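Local coordinates for dihydroorotase (Agrobacterium tumefaciens, PDB 2OGJ), which deacetylates acetyl-(R)-mandelate in vitro as a zinc-dependent esterase of the amidohydrolase superfamily, with weaker activity on acetyl glycolate, at residues 131-139 with 148-156; 305-313 with 370-378. All blocks are in the same frame, centred on the assembly; numbering follows the deposited sequence.

Contact 1 of 2, residues 131-139 with 148-156; sequences AFLNLGSIG and ELRDIKDID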
loop_
_atom_site.group_PDB
_atom_site.type_symbol
_atom_site.label_atom_id
_atom_site.label_comp_id
_atom_site.label_asym_id
_atom_site.label_seq_id
_atom_site.Cartn_x
_atom_site.Cartn_y
_atom_site.Cartn_z
ATOM N N ALA A 131 16.857 -26.571 10.513
ATOM C CA ALA A 131 16.095 -25.345 10.470
ATOM C C ALA A 131 14.897 -25.381 9.538
ATOM O O ALA A 131 14.893 -26.063 8.509
ATOM C CB ALA A 131 17.014 -24.194 10.064
ATOM N N PHE A 132 13.871 -24.642 9.928
ATOM C CA PHE A 132 12.686 -24.484 9.109
ATOM C C PHE A 132 13.012 -23.178 8.390
ATOM O O PHE A 132 13.390 -22.199 9.032
ATOM C CB PHE A 132 11.434 -24.288 9.975
ATOM C CG PHE A 132 10.851 -25.568 10.525
ATOM C CD1 PHE A 132 9.990 -26.346 9.758
ATOM C CD2 PHE A 132 11.144 -25.974 11.831
ATOM C CE1 PHE A 132 9.424 -27.515 10.294
ATOM C CE2 PHE A 132 10.583 -27.144 12.380
ATOM C CZ PHE A 132 9.727 -27.913 11.617
ATOM N N LEU A 133 12.918 -23.166 7.067
ATOM C CA LEU A 133 13.194 -21.950 6.322
ATOM C C LEU A 133 11.929 -21.095 6.336
ATOM O O LEU A 133 10.828 -21.569 6.062
ATOM C CB LEU A 133 13.587 -22.274 4.885
ATOM C CG LEU A 133 14.176 -21.126 4.048
ATOM C CD1 LEU A 133 15.468 -20.653 4.684
ATOM C CD2 LEU A 133 14.412 -21.600 2.594
ATOM N N ASN A 134 12.088 -19.825 6.675
ATOM C CA ASN A 134 10.957 -18.918 6.710
ATOM C C ASN A 134 10.497 -18.648 5.279
ATOM O O ASN A 134 11.316 -18.551 4.372
ATOM C CB ASN A 134 11.346 -17.609 7.393
ATOM C CG ASN A 134 10.146 -16.831 7.873
ATOM O OD1 ASN A 134 9.205 -16.587 7.126
ATOM N ND2 ASN A 134 10.175 -16.433 9.129
ATOM N N LEU A 135 9.179 -18.550 5.097
ATOM C CA LEU A 135 8.571 -18.290 3.794
ATOM C C LEU A 135 9.018 -16.895 3.372
ATOM O O LEU A 135 9.220 -16.625 2.183
ATOM C CB LEU A 135 7.043 -18.339 3.908
ATOM C CG LEU A 135 6.184 -18.686 2.694
ATOM C CD1 LEU A 135 4.920 -17.883 2.752
ATOM C CD2 LEU A 135 6.906 -18.384 1.425
ATOM N N GLY A 136 9.167 -16.021 4.363
ATOM C CA GLY A 136 9.614 -14.662 4.112
ATOM C C GLY A 136 11.126 -14.620 3.919
ATOM O O GLY A 136 11.850 -15.366 4.562
ATOM N N SER A 137 11.608 -13.750 3.039
ATOM C CA SER A 137 13.031 -13.651 2.742
ATOM C C SER A 137 13.929 -13.144 3.879
ATOM O O SER A 137 14.965 -13.737 4.176
ATOM C CB SER A 137 13.231 -12.763 1.510
ATOM O OG SER A 137 12.742 -13.386 0.343
ATOM N N ILE A 138 13.538 -12.043 4.502
ATOM C CA ILE A 138 14.347 -11.463 5.565
ATOM C C ILE A 138 14.296 -12.171 6.931
ATOM O O ILE A 138 14.892 -11.704 7.897
ATOM C CB ILE A 138 14.006 -9.955 5.772
ATOM C CG1 ILE A 138 12.648 -9.796 6.456
ATOM C CG2 ILE A 138 14.013 -9.230 4.426
ATOM C CD1 ILE A 138 12.351 -8.345 6.896
ATOM N N GLY A 139 13.606 -13.304 7.011
ATOM C CA GLY A 139 13.532 -14.017 8.273
ATOM C C GLY A 139 13.156 -13.091 9.422
ATOM O O GLY A 139 12.361 -12.139 9.237
ATOM N N GLU A 148 8.144 -10.058 8.322
ATOM C CA GLU A 148 8.781 -10.687 7.182
ATOM C C GLU A 148 7.838 -11.121 6.058
ATOM O O GLU A 148 8.296 -11.452 4.963
ATOM C CB GLU A 148 9.647 -11.870 7.638
ATOM C CG GLU A 148 8.899 -13.135 8.077
ATOM C CD GLU A 148 8.437 -13.119 9.528
ATOM O OE1 GLU A 148 8.057 -14.196 10.039
ATOM O OE2 GLU A 148 8.442 -12.049 10.171
ATOM N N LEU A 149 6.532 -11.119 6.327
ATOM C CA LEU A 149 5.530 -11.488 5.317
ATOM C C LEU A 149 4.523 -10.370 5.134
ATOM O O LEU A 149 3.327 -10.574 5.318
ATOM C CB LEU A 149 4.774 -12.757 5.703
ATOM C CG LEU A 149 5.423 -14.083 5.329
ATOM C CD1 LEU A 149 4.530 -15.214 5.792
ATOM C CD2 LEU A 149 5.615 -14.155 3.838
ATOM N N ARG A 150 5.031 -9.198 4.761
ATOM C CA ARG A 150 4.221 -8.004 4.543
ATOM C C ARG A 150 3.475 -8.012 3.212
ATOM O O ARG A 150 2.489 -7.283 3.057
ATOM C CB ARG A 150 5.109 -6.752 4.631
ATOM C CG ARG A 150 5.728 -6.560 6.005
ATOM C CD ARG A 150 6.800 -5.493 6.012
ATOM N NE ARG A 150 6.292 -4.212 5.548
ATOM C CZ ARG A 150 6.960 -3.069 5.671
ATOM N NH1 ARG A 150 8.158 -3.061 6.245
ATOM N NH2 ARG A 150 6.428 -1.936 5.224
ATOM N N ASP A 151 3.943 -8.824 2.264
ATOM C CA ASP A 151 3.332 -8.941 0.943
ATOM C C ASP A 151 4.138 -9.915 0.077
ATOM O O ASP A 151 5.104 -10.488 0.556
ATOM C CB ASP A 151 3.240 -7.565 0.275
ATOM C CG ASP A 151 4.540 -6.803 0.326
ATOM O OD1 ASP A 151 5.571 -7.348 -0.123
ATOM O OD2 ASP A 151 4.530 -5.653 0.813
ATOM N N ILE A 152 3.760 -10.108 -1.186
ATOM C CA ILE A 152 4.489 -11.059 -2.026
ATOM C C ILE A 152 5.892 -10.690 -2.434
ATOM O O ILE A 152 6.583 -11.520 -3.003
ATOM C CB ILE A 152 3.741 -11.430 -3.345
ATOM C CG1 ILE A 152 2.900 -10.250 -3.815
ATOM C CG2 ILE A 152 2.971 -12.730 -3.171
ATOM C CD1 ILE A 152 3.699 -9.092 -4.258
ATOM N N LYS A 153 6.323 -9.457 -2.197
ATOM C CA LYS A 153 7.693 -9.134 -2.562
ATOM C C LYS A 153 8.598 -9.812 -1.517
ATOM O O LYS A 153 9.783 -10.045 -1.753
ATOM C CB LYS A 153 7.925 -7.612 -2.610
ATOM C CG LYS A 153 6.980 -6.871 -3.571
ATOM C CD LYS A 153 7.563 -5.550 -4.140
ATOM C CE LYS A 153 7.954 -4.496 -3.080
ATOM N NZ LYS A 153 6.792 -3.966 -2.305
ATOM N N ASP A 154 8.013 -10.149 -0.370
ATOM C CA ASP A 154 8.740 -10.815 0.701
ATOM C C ASP A 154 8.934 -12.304 0.409
ATOM O O ASP A 154 9.746 -12.956 1.057
ATOM C CB ASP A 154 7.992 -10.678 2.028
ATOM C CG ASP A 154 7.986 -9.267 2.556
ATOM O OD1 ASP A 154 9.079 -8.754 2.878
ATOM O OD2 ASP A 154 6.890 -8.671 2.656
ATOM N N ILE A 155 8.191 -12.845 -0.558
ATOM C CA ILE A 155 8.297 -14.271 -0.895
ATOM C C ILE A 155 8.979 -14.493 -2.245
ATOM O O ILE A 155 8.503 -14.008 -3.256
ATOM C CB ILE A 155 6.903 -14.928 -0.952
ATOM C CG1 ILE A 155 6.203 -14.762 0.387
ATOM C CG2 ILE A 155 7.024 -16.398 -1.313
ATOM C CD1 ILE A 155 4.782 -15.267 0.387
ATOM N N ASP A 156 10.085 -15.234 -2.261
ATOM C CA ASP A 156 10.807 -15.505 -3.499
ATOM C C ASP A 156 10.911 -17.007 -3.699
ATOM O O ASP A 156 11.879 -17.639 -3.271
ATOM C CB ASP A 156 12.198 -14.898 -3.431
ATOM C CG ASP A 156 12.846 -14.767 -4.799
ATOM O OD1 ASP A 156 12.840 -15.768 -5.567
ATOM O OD2 ASP A 156 13.364 -13.652 -5.087
HETATM O O HOH W 1 11.121 -16.055 0.374
HETATM O O HOH W 2 11.877 -11.537 -1.975
#
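N134 and E148 meet at about a right angle in the loop that follows strand 128-132 of the TIM barrel and leads to helix 157-165. Their amide and carboxylate planes stand 80° apart. N134 ND2 donates to E148 OE1 over 3.2 Å, the acceptor lying near the amide plane while ND2 comes from above the carboxylate plane, 41° out of it. ND2 is also bonded to the carbonyl of G107, and E148 OE2 makes a salt bridge to R177, so ND2 is also held by the chain just after strand 100-106 and the carboxylate by strand 177-178. E148 gets there with CG between its backbone N and carbonyl carbon (chi1 74°) and the chain bent at chi2; its CB rests 3.8 Å from I138 CG1, the two side chains passing at a slant. The E148 side chain is about 8 Å from a zinc ion, close to the metal site but not among its ligands (H77, H79, K175, H208, H231 and D291). The other amide atom, N134 OD1, closes an Asx turn by accepting from G136 N at 2.8 Å, which fixes the rotation of the amide. An apolar patch follows, made by L135. It spreads its two methyls over I155, CD1 toward I155 CD1 and CD2 toward I155 CG2, and its CD1 also meets L149 CD2 at 3.9 Å, roughly perpendicular to that leucine; I160 of helix 157-165 packs on L135 as well. G136 brings its CA to the carbonyls of E148 and D154 in CH...O contacts. S137 N reaches D154 O at 2.8 Å, while S137 OG bonds to E111. One water donates to both L135 O and S137 OG and accepts from D156 N at 2.9 Å.

Contact 2 of 2, residues 305-313 with 370-378; sequences ATTMSKLLS and RLKRLFEPR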
loop_
_atom_site.group_PDB
_atom_site.type_symbol
_atom_site.label_atom_id
_atom_site.label_comp_id
_atom_site.label_asym_id
_atom_site.label_seq_id
_atom_site.Cartn_x
_atom_site.Cartn_y
_atom_site.Cartn_z
ATOM N N ALA A 305 13.224 -28.501 29.741
ATOM C CA ALA A 305 12.906 -29.287 30.929
ATOM C C ALA A 305 11.724 -28.680 31.697
ATOM O O ALA A 305 10.807 -29.393 32.103
ATOM C CB ALA A 305 14.141 -29.400 31.835
ATOM N N THR A 306 11.736 -27.364 31.889
ATOM C CA THR A 306 10.640 -26.712 32.593
ATOM C C THR A 306 9.337 -26.867 31.795
ATOM O O THR A 306 8.261 -27.052 32.369
ATOM C CB THR A 306 10.923 -25.198 32.805
ATOM O OG1 THR A 306 12.139 -25.025 33.541
ATOM C CG2 THR A 306 9.770 -24.536 33.569
ATOM N N THR A 307 9.450 -26.792 30.471
ATOM C CA THR A 307 8.297 -26.906 29.591
ATOM C C THR A 307 7.755 -28.327 29.680
ATOM O O THR A 307 6.529 -28.532 29.647
ATOM C CB THR A 307 8.697 -26.552 28.114
ATOM O OG1 THR A 307 9.129 -25.187 28.054
ATOM C CG2 THR A 307 7.527 -26.745 27.138
HETATM N N MSE A 308 8.657 -29.308 29.789
HETATM C CA MSE A 308 8.238 -30.707 29.907
HETATM C C MSE A 308 7.524 -30.875 31.255
HETATM O O MSE A 308 6.578 -31.638 31.365
HETATM C CB MSE A 308 9.448 -31.643 29.843
HETATM C CG MSE A 308 10.229 -31.607 28.530
HETATM SE SE MSE A 308 11.895 -32.359 28.599
HETATM C CE MSE A 308 11.490 -34.017 28.719
ATOM N N SER A 309 7.972 -30.128 32.261
ATOM C CA SER A 309 7.392 -30.177 33.601
ATOM C C SER A 309 5.982 -29.589 33.686
ATOM O O SER A 309 5.182 -30.036 34.510
ATOM C CB SER A 309 8.298 -29.454 34.607
ATOM O OG SER A 309 9.584 -30.046 34.655
ATOM N N LYS A 310 5.684 -28.587 32.854
ATOM C CA LYS A 310 4.357 -27.957 32.839
ATOM C C LYS A 310 3.329 -28.903 32.215
ATOM O O LYS A 310 2.184 -28.985 32.675
ATOM C CB LYS A 310 4.387 -26.635 32.059
ATOM C CG LYS A 310 5.265 -25.552 32.690
ATOM C CD LYS A 310 5.225 -24.269 31.879
ATOM C CE LYS A 310 6.081 -23.193 32.508
ATOM N NZ LYS A 310 6.286 -22.049 31.575
ATOM N N LEU A 311 3.742 -29.620 31.171
ATOM C CA LEU A 311 2.852 -30.563 30.511
ATOM C C LEU A 311 2.595 -31.735 31.438
ATOM O O LEU A 311 1.476 -32.225 31.538
ATOM C CB LEU A 311 3.458 -31.052 29.195
ATOM C CG LEU A 311 3.117 -30.265 27.925
ATOM C CD1 LEU A 311 1.600 -30.150 27.804
ATOM C CD2 LEU A 311 3.778 -28.886 27.950
ATOM N N LEU A 312 3.638 -32.180 32.123
ATOM C CA LEU A 312 3.512 -33.284 33.067
ATOM C C LEU A 312 2.577 -32.886 34.201
ATOM O O LEU A 312 1.895 -33.731 34.765
ATOM C CB LEU A 312 4.875 -33.649 33.670
ATOM C CG LEU A 312 4.885 -34.921 34.516
ATOM C CD1 LEU A 312 4.835 -36.116 33.584
ATOM C CD2 LEU A 312 6.140 -34.987 35.355
ATOM N N SER A 313 2.565 -31.597 34.533
ATOM C CA SER A 313 1.737 -31.080 35.611
ATOM C C SER A 313 0.265 -30.993 35.240
ATOM O O SER A 313 -0.588 -30.975 36.119
ATOM C CB SER A 313 2.231 -29.697 36.044
ATOM O OG SER A 313 1.764 -28.689 35.165
ATOM N N ARG A 370 2.413 -24.352 40.432
ATOM C CA ARG A 370 3.607 -24.845 41.121
ATOM C C ARG A 370 3.821 -26.323 40.874
ATOM O O ARG A 370 3.136 -27.166 41.450
ATOM C CB ARG A 370 3.534 -24.568 42.627
ATOM C CG ARG A 370 2.266 -25.034 43.318
ATOM C CD ARG A 370 2.362 -24.847 44.838
ATOM N NE ARG A 370 2.532 -23.448 45.242
ATOM C CZ ARG A 370 3.691 -22.791 45.257
ATOM N NH1 ARG A 370 4.815 -23.398 44.888
ATOM N NH2 ARG A 370 3.735 -21.521 45.658
ATOM N N LEU A 371 4.785 -26.614 40.004
ATOM C CA LEU A 371 5.139 -27.977 39.618
ATOM C C LEU A 371 5.665 -28.805 40.801
ATOM O O LEU A 371 6.545 -28.373 41.547
ATOM C CB LEU A 371 6.182 -27.930 38.490
ATOM C CG LEU A 371 5.941 -26.837 37.436
ATOM C CD1 LEU A 371 7.148 -26.685 36.544
ATOM C CD2 LEU A 371 4.710 -27.167 36.627
ATOM N N LYS A 372 5.106 -30.000 40.956
ATOM C CA LYS A 372 5.468 -30.912 42.035
ATOM C C LYS A 372 6.549 -31.919 41.626
ATOM O O LYS A 372 7.119 -32.612 42.471
ATOM C CB LYS A 372 4.218 -31.665 42.512
ATOM C CG LYS A 372 3.093 -30.773 43.045
ATOM C CD LYS A 372 3.574 -29.934 44.213
ATOM C CE LYS A 372 2.423 -29.237 44.911
ATOM N NZ LYS A 372 2.921 -28.367 46.022
ATOM N N ARG A 373 6.819 -32.000 40.327
ATOM C CA ARG A 373 7.839 -32.896 39.795
ATOM C C ARG A 373 8.588 -32.151 38.703
ATOM O O ARG A 373 7.989 -31.444 37.901
ATOM C CB ARG A 373 7.198 -34.163 39.242
ATOM C CG ARG A 373 6.580 -35.014 40.326
ATOM C CD ARG A 373 5.514 -35.923 39.766
ATOM N NE ARG A 373 6.044 -37.126 39.139
ATOM C CZ ARG A 373 5.325 -37.932 38.361
ATOM N NH1 ARG A 373 4.049 -37.656 38.111
ATOM N NH2 ARG A 373 5.873 -39.022 37.842
ATOM N N LEU A 374 9.905 -32.307 38.678
ATOM C CA LEU A 374 10.710 -31.604 37.700
ATOM C C LEU A 374 11.705 -32.403 36.888
ATOM O O LEU A 374 12.549 -33.123 37.430
ATOM C CB LEU A 374 11.472 -30.479 38.388
ATOM C CG LEU A 374 10.616 -29.351 38.935
ATOM C CD1 LEU A 374 11.503 -28.419 39.735
ATOM C CD2 LEU A 374 9.920 -28.623 37.790
ATOM N N PHE A 375 11.603 -32.274 35.573
ATOM C CA PHE A 375 12.567 -32.928 34.729
ATOM C C PHE A 375 13.811 -32.100 34.988
ATOM O O PHE A 375 13.769 -30.865 34.960
ATOM C CB PHE A 375 12.169 -32.865 33.257
ATOM C CG PHE A 375 11.069 -33.809 32.896
ATOM C CD1 PHE A 375 9.737 -33.454 33.101
ATOM C CD2 PHE A 375 11.363 -35.069 32.376
ATOM C CE1 PHE A 375 8.710 -34.340 32.798
ATOM C CE2 PHE A 375 10.346 -35.966 32.067
ATOM C CZ PHE A 375 9.014 -35.601 32.277
ATOM N N GLU A 376 14.907 -32.784 35.290
ATOM C CA GLU A 376 16.158 -32.101 35.567
ATOM C C GLU A 376 17.319 -32.775 34.829
ATOM O O GLU A 376 17.810 -33.826 35.243
ATOM C CB GLU A 376 16.405 -32.076 37.077
ATOM C CG GLU A 376 17.144 -30.838 37.530
ATOM C CD GLU A 376 16.294 -29.927 38.409
ATOM O OE1 GLU A 376 15.049 -30.042 38.365
ATOM O OE2 GLU A 376 16.868 -29.083 39.139
ATOM N N PRO A 377 17.754 -32.181 33.703
ATOM C CA PRO A 377 18.857 -32.749 32.926
ATOM C C PRO A 377 20.174 -32.749 33.686
ATOM O O PRO A 377 20.484 -31.805 34.404
ATOM C CB PRO A 377 18.887 -31.875 31.670
ATOM C CG PRO A 377 18.320 -30.587 32.110
ATOM C CD PRO A 377 17.193 -31.000 33.022
ATOM N N ARG A 378 20.929 -33.834 33.521
ATOM C CA ARG A 378 22.236 -34.050 34.166
ATOM C C ARG A 378 23.371 -34.036 33.157
ATOM O O ARG A 378 24.331 -33.268 33.292
ATOM C CB ARG A 378 22.194 -35.351 34.941
ATOM C CG ARG A 378 21.983 -35.154 36.422
ATOM C CD ARG A 378 20.673 -34.474 36.707
ATOM N NE ARG A 378 20.219 -34.800 38.056
ATOM C CZ ARG A 378 19.851 -33.919 38.981
ATOM N NH1 ARG A 378 19.875 -32.619 38.733
ATOM N NH2 ARG A 378 19.452 -34.352 40.165
#
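The F375 ring, on strand 368-382, takes the methylene of M308, a selenomethionine, over one face where helix 304-313 of the amidohydrolase TIM-barrel fold packs on that strand: M308 CB sits 4.2 Å from the ring centroid in a CH-pi contact. The selenium lies obliquely to the same ring in a Met-aromatic contact, and a bend at chi3 (71°) returns the terminal methyl, so that CE is 3.8 Å from F375 CD2. At the ring's edge, in its plane, lie S309 OG and L312 CB, while L312 CD2 approaches obliquely to 3.7 Å from F375 CE1. That same methyl also faces a second flat group, standing over the centre of the R373 guanidinium on one side. Strand 368-382 pairs antiparallel with 348-362. Helix 305-313 and strand 374-378 run nearly antiparallel, at 158°, with their axes 6.9 Å apart at closest approach. At one end A305 CB lies against P377 CD, and W73 of strand 68-75 touches A305, M308 and P377 alike. Toward the other end the chain turns a corner at K372 and R373, and L371, on the strand before it, packs its two methyls along the helix: CD1 on S309 CB, CD2 on S313 CB at 3.6 Å. A361 of strand 348-362 packs on L371 too. A single hydrogen bond crosses this largely apolar interface. S309 holds OG anti to its carbonyl carbon (chi1 -60°), where the hydroxyl can serve both elements at once. It donates back to A305 O, which also takes S309 N from the opposite face of its carbonyl plane, and accepts the backbone F375 N at 3.1 Å.

Both contacts are mostly buried, yet they lie on opposite sides of the chain's centre, with centres 35 Å apart and no atoms in touch. Contact 1 is loop against loop near the zinc site, and its chemistry is polar: amide, carboxylate, carbonyls and ordered waters, with one small leucine-isoleucine patch. Contact 2 is helix against strand, an aromatic and aliphatic interface bridged by one serine. Both reach the same mixed sheet, contact 1 through strand 128-132 and contact 2 through strand 368-382. They also differ in the assembly: neighbouring subunits come within reach of the 148-156 loop, whereas no other chain touches 305-313 or 370-378.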